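PDB 6KD7: polyprenyl synthetase from Nonlabens dokdonensis, which probably acts as a magnesium-dependent prenyltransferase of the FPP/GGPP synthase family, building geranylgeranyl pyrophosphate from shorter isoprenoid units. Local coordinates for residues K252-F255 with A256-F259; M262-E265 with Q266-E269. All coordinates share one frame; numbering follows the deposited sequence.

Interaction 1: K252-F255 with A256-F259; sequences KEWF and ALHF
Trp254 and Leu257 meet across a type I beta turn, which runs from the one to the other and ends helix 248-254 in this mostly helical prenyl synthase fold. The close-packed part of the contact lies on their side of the turn. Leu257 CD1 approaches the six-membered part of the indole obliquely, lying 4.1 Å from Trp254 CE3 and scarcely farther from CZ3. Both side chains have CG beside the backbone N and anti to the carbonyl carbon (chi1 -82° for Trp254, -53° for Leu257), which brings the leucine branch to the indole. Leu257 is buried, with Gly90 of the second subunit against it. The indole also lies on Thr273, Val274 and Phe277 of helix 264-281, meets Phe221 of the second subunit edge-to-face, and donates from NE1 to Glu250 OE1, which should help to fix its rotation.

The other side is looser. Ala256 is exposed, and its CB rests on main chain alone within the contact, 3.4 Å from Glu253 O. The CB atoms of Lys252 and Glu253 point away from residues 256-259; the glutamate makes a long, weak ion pair with Lys91 of the second subunit. Phe255 touches Ala256 N through CB, 3.6 Å away, while its ring stacks on Tyr238, with about 13 Å between its side chain and a bound magnesium ion.

Two successive main-chain bonds take the chain out of the helix. In the first, Ala256 N donates to Glu253 O at 3.1 Å. The second closes the turn itself: Leu257 N reaches Trp254 O at 3.2 Å with an N-H...O angle of 158°.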
loop_
_atom_site.group_PDB
_atom_site.type_symbol
_atom_site.label_atom_id
_atom_site.label_comp_id
_atom_site.label_asym_id
_atom_site.label_seq_id
_atom_site.Cartn_x
_atom_site.Cartn_y
_atom_site.Cartn_z
ATOM N N LYS A 252 -6.831 -20.838 24.999
ATOM C CA LYS A 252 -6.895 -20.995 23.529
ATOM C C LYS A 252 -7.648 -19.812 22.912
ATOM O O LYS A 252 -7.253 -19.397 21.811
ATOM C CB LYS A 252 -7.489 -22.343 23.163
ATOM C CG LYS A 252 -6.628 -23.510 23.610
ATOM C CD LYS A 252 -7.163 -24.844 23.196
ATOM C CE LYS A 252 -6.525 -25.966 23.977
ATOM N NZ LYS A 252 -6.853 -27.266 23.352
ATOM N N GLU A 253 -8.598 -19.216 23.629
ATOM C CA GLU A 253 -9.407 -18.110 23.060
ATOM C C GLU A 253 -8.553 -16.859 23.096
ATOM O O GLU A 253 -8.527 -16.138 22.077
ATOM C CB GLU A 253 -10.771 -17.998 23.749
ATOM C CG GLU A 253 -11.803 -18.964 23.151
ATOM C CD GLU A 253 -13.022 -19.215 24.031
ATOM O OE1 GLU A 253 -13.876 -20.063 23.649
ATOM O OE2 GLU A 253 -13.117 -18.563 25.105
ATOM N N TRP A 254 -7.792 -16.635 24.165
ATOM C CA TRP A 254 -6.860 -15.479 24.163
ATOM C C TRP A 254 -5.862 -15.641 23.017
ATOM O O TRP A 254 -5.527 -14.656 22.384
ATOM C CB TRP A 254 -6.153 -15.373 25.513
ATOM C CG TRP A 254 -6.977 -14.674 26.546
ATOM C CD1 TRP A 254 -7.583 -15.238 27.626
ATOM C CD2 TRP A 254 -7.327 -13.274 26.572
ATOM N NE1 TRP A 254 -8.247 -14.280 28.346
ATOM C CE2 TRP A 254 -8.121 -13.070 27.719
ATOM C CE3 TRP A 254 -7.071 -12.181 25.732
ATOM C CZ2 TRP A 254 -8.624 -11.819 28.067
ATOM C CZ3 TRP A 254 -7.569 -10.938 26.073
ATOM C CH2 TRP A 254 -8.340 -10.764 27.226
ATOM N N PHE A 255 -5.413 -16.869 22.756
ATOM C CA PHE A 255 -4.324 -17.149 21.778
ATOM C C PHE A 255 -4.893 -17.129 20.360
ATOM O O PHE A 255 -4.111 -17.296 19.424
ATOM C CB PHE A 255 -3.581 -18.445 22.125
ATOM C CG PHE A 255 -2.327 -18.199 22.934
ATOM C CD1 PHE A 255 -2.395 -17.575 24.177
ATOM C CD2 PHE A 255 -1.068 -18.511 22.427
ATOM C CE1 PHE A 255 -1.240 -17.285 24.898
ATOM C CE2 PHE A 255 0.088 -18.209 23.141
ATOM C CZ PHE A 255 0.005 -17.593 24.371
ATOM N N ALA A 256 -6.209 -16.926 20.217
ATOM C CA ALA A 256 -6.878 -16.768 18.901
ATOM C C ALA A 256 -6.933 -15.293 18.490
ATOM O O ALA A 256 -7.178 -15.050 17.305
ATOM C CB ALA A 256 -8.268 -17.378 18.938
ATOM N N LEU A 257 -6.732 -14.338 19.406
ATOM C CA LEU A 257 -6.747 -12.908 19.029
ATOM C C LEU A 257 -5.377 -12.501 18.500
ATOM O O LEU A 257 -4.389 -12.636 19.240
ATOM C CB LEU A 257 -7.129 -12.035 20.226
ATOM C CG LEU A 257 -8.412 -12.426 20.933
ATOM C CD1 LEU A 257 -8.673 -11.472 22.058
ATOM C CD2 LEU A 257 -9.592 -12.466 19.965
ATOM N N HIS A 258 -5.315 -12.060 17.237
ATOM C CA HIS A 258 -4.136 -11.379 16.634
ATOM C C HIS A 258 -4.003 -10.023 17.296
ATOM O O HIS A 258 -5.050 -9.413 17.637
ATOM C CB HIS A 258 -4.195 -11.184 15.104
ATOM C CG HIS A 258 -2.867 -10.975 14.439
ATOM N ND1 HIS A 258 -2.212 -9.770 14.428
ATOM C CD2 HIS A 258 -2.079 -11.827 13.744
ATOM C CE1 HIS A 258 -1.098 -9.884 13.742
ATOM N NE2 HIS A 258 -0.983 -11.124 13.338
ATOM N N PHE A 259 -2.762 -9.597 17.498
ATOM C CA PHE A 259 -2.467 -8.268 18.090
ATOM C C PHE A 259 -2.827 -7.133 17.105
ATOM O O PHE A 259 -3.041 -5.997 17.540
ATOM C CB PHE A 259 -0.997 -8.178 18.529
ATOM C CG PHE A 259 -0.027 -7.915 17.412
ATOM C CD1 PHE A 259 0.446 -8.955 16.633
ATOM C CD2 PHE A 259 0.399 -6.626 17.136
ATOM C CE1 PHE A 259 1.340 -8.725 15.597
ATOM C CE2 PHE A 259 1.279 -6.398 16.085
ATOM C CZ PHE A 259 1.715 -7.444 15.294
#

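Interaction 2: M262-E265 with Q266-E269; sequences MTEE and QIDE
Thr263 and Gln266 form a capping box, a reciprocal pair of bonds at the start of helix 264-281. Thr263, the N-cap residue, accepts from Gln266 N through OG1 at 3.2 Å; the same N-H also makes a weak bond to Thr263 O. In return, Gln266 OE1 takes the amide hydrogen of Thr263 N at 3.0 Å, along an almost straight N-H...O line of 175° and with the donor tilted 21° from the side-chain carbonyl plane. Each side chain thus serves the other residue's backbone N-H at a helix end where such groups lack the usual acceptor one turn back. The threonine torsion makes this possible: chi1 of 61° sets OG1 between backbone N and carbonyl carbon, within reach of Gln266 N.

Behind the box, Met262 lays its CB 3.8 Å from Ile267 CG1, while its bent chain brings CE 3.6 Å from Gln266 O. The helical bonding then takes over, with Ile267 N on Thr263 O and Asp268 N on Glu264 O, the latter at 2.8 Å. The carboxylates of Glu264 and Asp268 come within 4.3 Å (OE2 to OD1), an approach of like charges likely to be mildly unfavourable, though probably eased by solvent and the helix N terminus.

From beyond the chain, Thr220 O of the second subunit accepts from Gln266 NE2. Cutting this residue back to alanine removes OE1 and NE2, and Thr263 N and that carbonyl would probably lose this partner, leaving half the box and a weaker subunit contact. Met262 and Gln266 also pack on Phe221 there, joining the start of helix 264-281 to the neighbouring protomer.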
loop_
_atom_site.group_PDB
_atom_site.type_symbol
_atom_site.label_atom_id
_atom_site.label_comp_id
_atom_site.label_asym_id
_atom_site.label_seq_id
_atom_site.Cartn_x
_atom_site.Cartn_y
_atom_site.Cartn_z
ATOM N N MET A 262 -6.247 -5.606 17.818
ATOM C CA MET A 262 -6.335 -5.170 19.238
ATOM C C MET A 262 -5.692 -3.791 19.406
ATOM O O MET A 262 -4.815 -3.437 18.610
ATOM C CB MET A 262 -5.653 -6.189 20.154
ATOM C CG MET A 262 -6.158 -7.585 19.905
ATOM S SD MET A 262 -5.326 -8.858 20.910
ATOM C CE MET A 262 -6.019 -8.432 22.499
ATOM N N THR A 263 -6.233 -3.025 20.342
ATOM C CA THR A 263 -5.642 -1.784 20.904
ATOM C C THR A 263 -4.543 -2.136 21.919
ATOM O O THR A 263 -4.647 -3.248 22.534
ATOM C CB THR A 263 -6.759 -1.044 21.636
ATOM O OG1 THR A 263 -7.241 -1.878 22.694
ATOM C CG2 THR A 263 -7.920 -0.716 20.719
ATOM N N GLU A 264 -3.616 -1.197 22.183
ATOM C CA GLU A 264 -2.564 -1.307 23.235
ATOM C C GLU A 264 -3.162 -1.881 24.519
ATOM O O GLU A 264 -2.626 -2.881 25.067
ATOM C CB GLU A 264 -1.874 0.037 23.483
ATOM C CG GLU A 264 -0.633 0.231 22.616
ATOM C CD GLU A 264 0.255 -1.014 22.537
ATOM O OE1 GLU A 264 0.401 -1.568 21.426
ATOM O OE2 GLU A 264 0.757 -1.478 23.603
ATOM N N GLU A 265 -4.277 -1.322 24.949
ATOM C CA GLU A 265 -4.858 -1.613 26.277
ATOM C C GLU A 265 -5.388 -3.045 26.276
ATOM O O GLU A 265 -5.377 -3.714 27.357
ATOM C CB GLU A 265 -5.950 -0.588 26.588
ATOM C CG GLU A 265 -5.617 0.784 26.018
ATOM C CD GLU A 265 -5.998 1.882 26.980
ATOM O OE1 GLU A 265 -7.188 1.918 27.331
ATOM O OE2 GLU A 265 -5.096 2.649 27.421
ATOM N N GLN A 266 -5.863 -3.505 25.109
ATOM C CA GLN A 266 -6.398 -4.888 24.970
ATOM C C GLN A 266 -5.205 -5.850 25.060
ATOM O O GLN A 266 -5.347 -6.913 25.711
ATOM C CB GLN A 266 -7.231 -5.029 23.682
ATOM C CG GLN A 266 -8.569 -4.310 23.793
ATOM C CD GLN A 266 -9.361 -4.107 22.518
ATOM O OE1 GLN A 266 -8.827 -4.027 21.397
ATOM N NE2 GLN A 266 -10.675 -4.023 22.724
ATOM N N ILE A 267 -4.093 -5.471 24.431
ATOM C CA ILE A 267 -2.839 -6.279 24.406
ATOM C C ILE A 267 -2.334 -6.395 25.856
ATOM O O ILE A 267 -2.208 -7.550 26.354
ATOM C CB ILE A 267 -1.840 -5.652 23.423
ATOM C CG1 ILE A 267 -2.371 -5.811 21.994
ATOM C CG2 ILE A 267 -0.444 -6.253 23.614
ATOM C CD1 ILE A 267 -1.537 -5.122 20.914
ATOM N N ASP A 268 -2.262 -5.264 26.558
ATOM C CA ASP A 268 -1.824 -5.246 27.976
ATOM C C ASP A 268 -2.795 -6.080 28.815
ATOM O O ASP A 268 -2.319 -6.861 29.622
ATOM C CB ASP A 268 -1.707 -3.818 28.505
ATOM C CG ASP A 268 -0.558 -3.058 27.878
ATOM O OD1 ASP A 268 0.258 -3.693 27.224
ATOM O OD2 ASP A 268 -0.499 -1.842 28.047
ATOM N N GLU A 269 -4.107 -5.966 28.590
ATOM C CA GLU A 269 -5.043 -6.803 29.385
ATOM C C GLU A 269 -4.829 -8.278 29.054
ATOM O O GLU A 269 -4.986 -9.106 29.951
ATOM C CB GLU A 269 -6.512 -6.406 29.258
ATOM C CG GLU A 269 -7.395 -7.292 30.115
ATOM C CD GLU A 269 -8.887 -7.035 30.071
ATOM O OE1 GLU A 269 -9.643 -7.918 30.488
ATOM O OE2 GLU A 269 -9.278 -5.965 29.626
#

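How the interactions relate
Followed from the N terminus, the chain leaves helix 248-254 at interaction 1, whose beta turn leads it into the loop, and enters helix 264-281 at interaction 2. Each contact closes within its own eight residues; they stand in series, neither nesting nor crossing, with centres about 12 Å apart. The two contacts touch: Leu257 CB lies 3.7 Å from Met262 SD, and Phe259 O lies 3.8 Å from Ile267 CD1. The loop between the helices thus packs on the start of helix 264-281, and both contacts rest against the second subunit, where Phe221 meets residues of each.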